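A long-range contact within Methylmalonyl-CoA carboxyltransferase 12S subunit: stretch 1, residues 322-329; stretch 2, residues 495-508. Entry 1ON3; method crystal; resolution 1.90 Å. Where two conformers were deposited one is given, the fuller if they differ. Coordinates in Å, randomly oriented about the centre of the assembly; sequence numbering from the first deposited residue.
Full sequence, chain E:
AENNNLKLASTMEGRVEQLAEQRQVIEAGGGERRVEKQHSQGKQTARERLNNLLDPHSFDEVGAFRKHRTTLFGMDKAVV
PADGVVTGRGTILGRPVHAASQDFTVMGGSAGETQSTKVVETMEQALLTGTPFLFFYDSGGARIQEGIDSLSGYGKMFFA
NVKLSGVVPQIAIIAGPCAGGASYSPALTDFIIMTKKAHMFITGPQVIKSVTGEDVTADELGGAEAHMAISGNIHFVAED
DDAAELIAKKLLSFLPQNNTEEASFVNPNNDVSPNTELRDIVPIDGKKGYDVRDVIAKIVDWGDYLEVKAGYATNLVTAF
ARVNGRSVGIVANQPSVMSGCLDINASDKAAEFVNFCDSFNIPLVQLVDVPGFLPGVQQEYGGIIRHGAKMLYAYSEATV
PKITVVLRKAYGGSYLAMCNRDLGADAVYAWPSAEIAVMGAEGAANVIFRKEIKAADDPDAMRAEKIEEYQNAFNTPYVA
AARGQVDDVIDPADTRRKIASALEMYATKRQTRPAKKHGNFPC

Stretch 1 (322-329) RVNGRSVG
Stretch 2 495-508: TRRKIASALEMYAT

A β-hairpin packs against a helix, the touching residues at least 172 positions apart, burying 415 Å² in total. Strand 322-323 enters a type I' turn from V323 to R326 and returns as strand 326-329; the helix spans 495-505, mostly near -60/-45, M505 drifting to -71/-31. The axes of strand 326-329 and the helix approach to 11.3 Å, their N-to-C directions 109° apart. No direct hydrogen bond joins the stretches; apolar packing, two bridging waters and one long salt bridge do. V323 (-128/118, chi1 t) points toward the helix, its CA 6.3 Å from the CA of A500, the closest register. Its CB lies 3.6 Å from L503 CD1 and its CG1 3.8 Å from A500 CB; V323 and L503 are buried, which suits their apolar side chains. V323 N and O each pair with R326 at 3.0 Å (N to R326 O, O to R326 N), closing the turn. N324 (57/38, chi1 m) starts sideways, but its end reaches the helix, OD1 lying 3.3 Å from A500 CB. Water 1 donates to N324 OD1 (2.8 Å) and A500 O (2.7 Å). R496 (chi1-chi3 t, chi4 77°) also starts sideways and brings its end to the turn, NH2 3.7 Å from N324 ND2, a contact without a hydrogen bond; both groups are satisfied elsewhere in the structure. G325 (81/-9) touches nothing opposite; its positive phi favours glycine. R326 (-89/131; chi1-chi3 t, t, m; chi4 -74°) runs along L503 (chi1 m, chi2 t), R326 NE 4.2 Å from L503 CB. L503 O lies over one guanidinium face; E504 OE1 sits at the edge, 3.8 Å from R326 NH2 in a long salt bridge. Water 2 bridges the pair from one side, accepting from R326 NH2 (2.9 Å) and donating to E504 OE1 (2.5 Å). V328 (-140/156, chi1 m) again points toward the helix, CG1 4.0 Å from L503 CD1, so both valines meet one leucine methyl.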

ATOM      1  N   ARG E 322      11.136  30.752  13.350  1.00 13.40           N
ATOM      2  CA  ARG E 322      11.723  30.289  12.115  1.00 11.71           C
ATOM      3  C   ARG E 322      13.238  30.320  12.162  1.00 11.21           C
ATOM      4  O   ARG E 322      13.845  31.173  12.827  1.00 15.63           O
ATOM      5  CB  ARG E 322      11.232  31.138  10.941  1.00 11.26           C
ATOM      6  CG  ARG E 322       9.788  30.848  10.525  1.00 10.39           C
ATOM      7  CD  ARG E 322       9.365  31.731   9.372  1.00 13.29           C
ATOM      8  NE  ARG E 322       7.939  31.593   9.091  1.00 14.32           N
ATOM      9  CZ  ARG E 322       6.998  32.427   9.516  1.00 10.40           C
ATOM     10  NH1 ARG E 322       7.312  33.484  10.254  1.00 12.30           N
ATOM     11  NH2 ARG E 322       5.731  32.196   9.198  1.00 12.37           N
ATOM     12  N   VAL E 323      13.845  29.352  11.489  1.00 15.50           N
ATOM     13  CA  VAL E 323      15.293  29.310  11.385  1.00 17.82           C
ATOM     14  C   VAL E 323      15.544  29.186   9.891  1.00 15.08           C
ATOM     15  O   VAL E 323      15.115  28.222   9.263  1.00 19.22           O
ATOM     16  CB  VAL E 323      15.906  28.108  12.139  1.00 18.84           C
ATOM     17  CG1 VAL E 323      17.427  28.102  11.931  1.00 17.52           C
ATOM     18  CG2 VAL E 323      15.597  28.224  13.643  1.00 12.79           C
ATOM     19  N   ASN E 324      16.220  30.179   9.322  1.00 18.50           N
ATOM     20  CA  ASN E 324      16.490  30.191   7.885  1.00 16.28           C
ATOM     21  C   ASN E 324      15.168  30.097   7.118  1.00 18.33           C
ATOM     22  O   ASN E 324      15.074  29.422   6.090  1.00 16.02           O
ATOM     23  CB  ASN E 324      17.404  29.030   7.498  1.00 19.17           C
ATOM     24  CG  ASN E 324      18.790  29.121   8.149  1.00 19.59           C
ATOM     25  OD1 ASN E 324      19.450  28.105   8.337  1.00 19.84           O
ATOM     26  ND2 ASN E 324      19.230  30.333   8.473  1.00 19.53           N
ATOM     27  N   GLY E 325      14.145  30.773   7.637  1.00 16.23           N
ATOM     28  CA  GLY E 325      12.835  30.782   6.995  1.00 17.65           C
ATOM     29  C   GLY E 325      11.929  29.590   7.239  1.00 17.18           C
ATOM     30  O   GLY E 325      10.753  29.623   6.872  1.00 16.86           O
ATOM     31  N   ARG E 326      12.455  28.542   7.866  1.00 14.40           N
ATOM     32  CA  ARG E 326      11.677  27.330   8.124  1.00 12.07           C
ATOM     33  C   ARG E 326      10.938  27.394   9.461  1.00 15.26           C
ATOM     34  O   ARG E 326      11.539  27.734  10.491  1.00 16.32           O
ATOM     35  CB  ARG E 326      12.621  26.108   8.126  1.00 12.74           C
ATOM     36  CG  ARG E 326      11.983  24.753   8.353  1.00 12.34           C
ATOM     37  CD  ARG E 326      13.046  23.743   8.804  1.00 17.38           C
ATOM     38  NE  ARG E 326      14.175  23.654   7.866  1.00 16.99           N
ATOM     39  CZ  ARG E 326      14.103  23.053   6.680  1.00 20.91           C
ATOM     40  NH1 ARG E 326      12.969  22.485   6.300  1.00 17.52           N
ATOM     41  NH2 ARG E 326      15.145  23.054   5.859  1.00 18.70           N
ATOM     42  N   SER E 327       9.639  27.075   9.443  1.00 14.77           N
ATOM     43  CA  SER E 327       8.845  27.053  10.669  1.00 14.32           C
ATOM     44  C   SER E 327       9.391  25.982  11.604  1.00 12.84           C
ATOM     45  O   SER E 327       9.681  24.865  11.169  1.00 13.63           O
ATOM     46  CB  SER E 327       7.367  26.707  10.404  1.00 11.48           C
ATOM     47  OG  SER E 327       6.678  27.727   9.701  1.00 14.84           O
ATOM     48  N   VAL E 328       9.544  26.340  12.880  1.00 10.84           N
ATOM     49  CA  VAL E 328       9.984  25.395  13.908  1.00 11.62           C
ATOM     50  C   VAL E 328       9.176  25.667  15.178  1.00 10.25           C
ATOM     51  O   VAL E 328       8.649  26.771  15.374  1.00 10.76           O
ATOM     52  CB  VAL E 328      11.505  25.534  14.289  1.00 11.15           C
ATOM     53  CG1 VAL E 328      12.380  25.249  13.078  1.00 13.60           C
ATOM     54  CG2 VAL E 328      11.789  26.914  14.873  1.00 15.78           C
ATOM     55  N   GLY E 329       9.074  24.650  16.024  1.00 11.74           N
ATOM     56  CA  GLY E 329       8.385  24.795  17.292  1.00 11.40           C
ATOM     57  C   GLY E 329       9.450  24.690  18.376  1.00 11.74           C
ATOM     58  O   GLY E 329      10.216  23.725  18.408  1.00 12.04           O
ATOM     59  N   THR E 495      25.253  28.564  18.833  1.00 15.45           N
ATOM     60  CA  THR E 495      23.965  27.873  18.915  1.00 14.95           C
ATOM     61  C   THR E 495      23.098  27.962  17.654  1.00 14.89           C
ATOM     62  O   THR E 495      22.657  26.935  17.126  1.00 15.30           O
ATOM     63  CB  THR E 495      23.172  28.369  20.128  1.00 15.23           C
ATOM     64  OG1 THR E 495      23.957  28.160  21.310  1.00 13.92           O
ATOM     65  CG2 THR E 495      21.849  27.586  20.275  1.00 15.60           C
ATOM     66  N   ARG E 496      22.854  29.171  17.162  1.00 16.13           N
ATOM     67  CA  ARG E 496      22.030  29.317  15.962  1.00 14.59           C
ATOM     68  C   ARG E 496      22.593  28.495  14.807  1.00 16.31           C
ATOM     69  O   ARG E 496      21.860  27.763  14.141  1.00 13.65           O
ATOM     70  CB  ARG E 496      21.918  30.785  15.560  1.00 13.85           C
ATOM     71  CG  ARG E 496      20.990  31.043  14.363  1.00 14.76           C
ATOM     72  CD  ARG E 496      20.833  32.531  14.125  1.00 17.46           C
ATOM     73  NE  ARG E 496      20.495  32.865  12.741  1.00 18.64           N
ATOM     74  CZ  ARG E 496      19.291  32.732  12.194  1.00 22.05           C
ATOM     75  NH1 ARG E 496      18.266  32.264  12.908  1.00 19.00           N
ATOM     76  NH2 ARG E 496      19.114  33.079  10.921  1.00 14.66           N
ATOM     77  N   ARG E 497      23.898  28.600  14.561  1.00 15.19           N
ATOM     78  CA  ARG E 497      24.498  27.822  13.478  1.00 16.99           C
ATOM     79  C   ARG E 497      24.315  26.317  13.673  1.00 18.32           C
ATOM     80  O   ARG E 497      23.949  25.614  12.739  1.00 17.27           O
ATOM     81  CB  ARG E 497      25.995  28.126  13.345  1.00 14.99           C
ATOM     82  CG  ARG E 497      26.695  27.337  12.262  1.00 18.68           C
ATOM     83  CD  ARG E 497      28.060  27.942  11.951  1.00 23.44           C
ATOM     84  NE  ARG E 497      28.991  27.842  13.070  1.00 22.68           N
ATOM     85  CZ  ARG E 497      29.672  26.743  13.381  1.00 25.10           C
ATOM     86  NH1 ARG E 497      29.527  25.648  12.657  1.00 28.47           N
ATOM     87  NH2 ARG E 497      30.504  26.741  14.419  1.00 26.50           N
ATOM     88  N   LYS E 498      24.587  25.806  14.872  1.00 20.19           N
ATOM     89  CA  LYS E 498      24.427  24.368  15.081  1.00 17.36           C
ATOM     90  C   LYS E 498      22.973  23.912  14.835  1.00 19.29           C
ATOM     91  O   LYS E 498      22.739  22.882  14.205  1.00 17.50           O
ATOM     92  CB  LYS E 498      24.893  23.966  16.486  1.00 18.04           C
ATOM     93  CG  LYS E 498      26.360  23.484  16.551  1.00 23.54           C
ATOM     94  CD  LYS E 498      27.314  24.520  15.978  1.00 29.08           C
ATOM     95  CE  LYS E 498      28.781  24.092  16.095  1.00 31.64           C
ATOM     96  NZ  LYS E 498      29.101  22.811  15.376  1.00 35.06           N
ATOM     97  N   ILE E 499      22.004  24.686  15.315  1.00 16.57           N
ATOM     98  CA  ILE E 499      20.591  24.350  15.114  1.00 16.77           C
ATOM     99  C   ILE E 499      20.235  24.427  13.624  1.00 16.34           C
ATOM    100  O   ILE E 499      19.546  23.558  13.082  1.00 16.76           O
ATOM    101  CB  ILE E 499      19.677  25.330  15.902  1.00 15.43           C
ATOM    102  CG1 ILE E 499      19.868  25.127  17.407  1.00 16.12           C
ATOM    103  CG2 ILE E 499      18.213  25.128  15.506  1.00 14.14           C
ATOM    104  CD1 ILE E 499      19.163  26.186  18.256  1.00 15.59           C
ATOM    105  N   ALA E 500      20.726  25.465  12.958  1.00 20.88           N
ATOM    106  CA  ALA E 500      20.432  25.655  11.539  1.00 18.82           C
ATOM    107  C   ALA E 500      20.960  24.525  10.668  1.00 18.94           C
ATOM    108  O   ALA E 500      20.262  24.043   9.782  1.00 19.01           O
ATOM    109  CB  ALA E 500      20.997  26.990  11.059  1.00 18.11           C
ATOM    110  N   SER E 501      22.189  24.092  10.917  1.00 20.85           N
ATOM    111  CA  SER E 501      22.771  23.029  10.110  1.00 20.33           C
ATOM    112  C   SER E 501      22.083  21.707  10.382  1.00 19.44           C
ATOM    113  O   SER E 501      21.906  20.890   9.479  1.00 17.75           O
ATOM    114  CB  SER E 501      24.263  22.912  10.418  0.50 19.89           C
ATOM    115  OG  SER E 501      24.876  24.185  10.340  0.50 19.30           O
ATOM    116  N   ALA E 502      21.701  21.489  11.634  1.00 18.19           N
ATOM    117  CA  ALA E 502      21.023  20.252  11.984  1.00 18.92           C
ATOM    118  C   ALA E 502      19.683  20.203  11.243  1.00 16.26           C
ATOM    119  O   ALA E 502      19.326  19.187  10.645  1.00 18.04           O
ATOM    120  CB  ALA E 502      20.799  20.184  13.485  1.00 17.48           C
ATOM    121  N   LEU E 503      18.955  21.314  11.274  1.00 17.05           N
ATOM    122  CA  LEU E 503      17.658  21.389  10.611  1.00 15.65           C
ATOM    123  C   LEU E 503      17.816  21.130   9.128  1.00 18.42           C
ATOM    124  O   LEU E 503      17.014  20.414   8.522  1.00 17.79           O
ATOM    125  CB  LEU E 503      17.029  22.770  10.835  1.00 16.41           C
ATOM    126  CG  LEU E 503      16.569  23.085  12.265  1.00 14.54           C
ATOM    127  CD1 LEU E 503      16.253  24.576  12.410  1.00 15.04           C
ATOM    128  CD2 LEU E 503      15.326  22.243  12.582  1.00 20.32           C
ATOM    129  N   GLU E 504      18.861  21.710   8.544  1.00 16.39           N
ATOM    130  CA  GLU E 504      19.118  21.543   7.117  1.00 20.38           C
ATOM    131  C   GLU E 504      19.428  20.090   6.764  1.00 19.17           C
ATOM    132  O   GLU E 504      18.902  19.559   5.801  1.00 23.00           O
ATOM    133  CB  GLU E 504      20.275  22.465   6.687  1.00 24.00           C
ATOM    134  CG  GLU E 504      20.797  22.275   5.251  1.00 32.47           C
ATOM    135  CD  GLU E 504      19.716  22.382   4.174  1.00 33.86           C
ATOM    136  OE1 GLU E 504      18.685  23.056   4.398  1.00 35.65           O
ATOM    137  OE2 GLU E 504      19.909  21.798   3.088  1.00 34.60           O
ATOM    138  N   MET E 505      20.260  19.425   7.547  1.00 22.33           N
ATOM    139  CA  MET E 505      20.582  18.052   7.193  1.00 26.72           C
ATOM    140  C   MET E 505      19.414  17.093   7.405  1.00 27.46           C
ATOM    141  O   MET E 505      19.263  16.115   6.670  1.00 25.14           O
ATOM    142  CB  MET E 505      21.804  17.569   7.967  1.00 32.70           C
ATOM    143  CG  MET E 505      22.666  16.592   7.170  1.00 36.30           C
ATOM    144  SD  MET E 505      21.779  15.147   6.499  1.00 39.60           S
ATOM    145  CE  MET E 505      21.600  15.594   4.878  1.00 30.68           C
ATOM    146  N   TYR E 506      18.571  17.383   8.392  1.00 22.37           N
ATOM    147  CA  TYR E 506      17.432  16.515   8.659  1.00 21.36           C
ATOM    148  C   TYR E 506      16.150  16.939   7.926  1.00 19.99           C
ATOM    149  O   TYR E 506      15.074  16.398   8.169  1.00 19.99           O
ATOM    150  CB  TYR E 506      17.210  16.410  10.178  1.00 18.40           C
ATOM    151  CG  TYR E 506      18.247  15.531  10.857  1.00 16.64           C
ATOM    152  CD1 TYR E 506      18.152  14.142  10.798  1.00 19.81           C
ATOM    153  CD2 TYR E 506      19.356  16.087  11.499  1.00 21.28           C
ATOM    154  CE1 TYR E 506      19.132  13.330  11.350  1.00 20.82           C
ATOM    155  CE2 TYR E 506      20.351  15.283  12.056  1.00 20.50           C
ATOM    156  CZ  TYR E 506      20.232  13.906  11.977  1.00 21.71           C
ATOM    157  OH  TYR E 506      21.206  13.096  12.528  1.00 25.70           O
ATOM    158  N   ALA E 507      16.267  17.896   7.013  1.00 22.66           N
ATOM    159  CA  ALA E 507      15.103  18.329   6.249  1.00 18.34           C
ATOM    160  C   ALA E 507      14.604  17.161   5.406  1.00 20.53           C
ATOM    161  O   ALA E 507      13.477  17.172   4.928  1.00 24.86           O
ATOM    162  CB  ALA E 507      15.459  19.520   5.351  1.00 19.92           C
ATOM    163  N   THR E 508      15.436  16.143   5.222  1.00 16.37           N
ATOM    164  CA  THR E 508      15.005  15.000   4.433  1.00 16.86           C
ATOM    165  C   THR E 508      14.761  13.769   5.295  1.00 18.83           C
ATOM    166  O   THR E 508      14.682  12.660   4.787  1.00 16.59           O
ATOM    167  CB  THR E 508      16.037  14.658   3.330  1.00 19.39           C
ATOM    168  OG1 THR E 508      17.328  14.479   3.923  1.00 16.49           O
ATOM    169  CG2 THR E 508      16.108  15.779   2.313  1.00 18.67           C
TER
HETATM  170  O   HOH W   1      18.598  25.466   8.267  1.00 18.46           O
HETATM  171  O   HOH W   2      17.539  24.655   6.018  1.00 21.68           O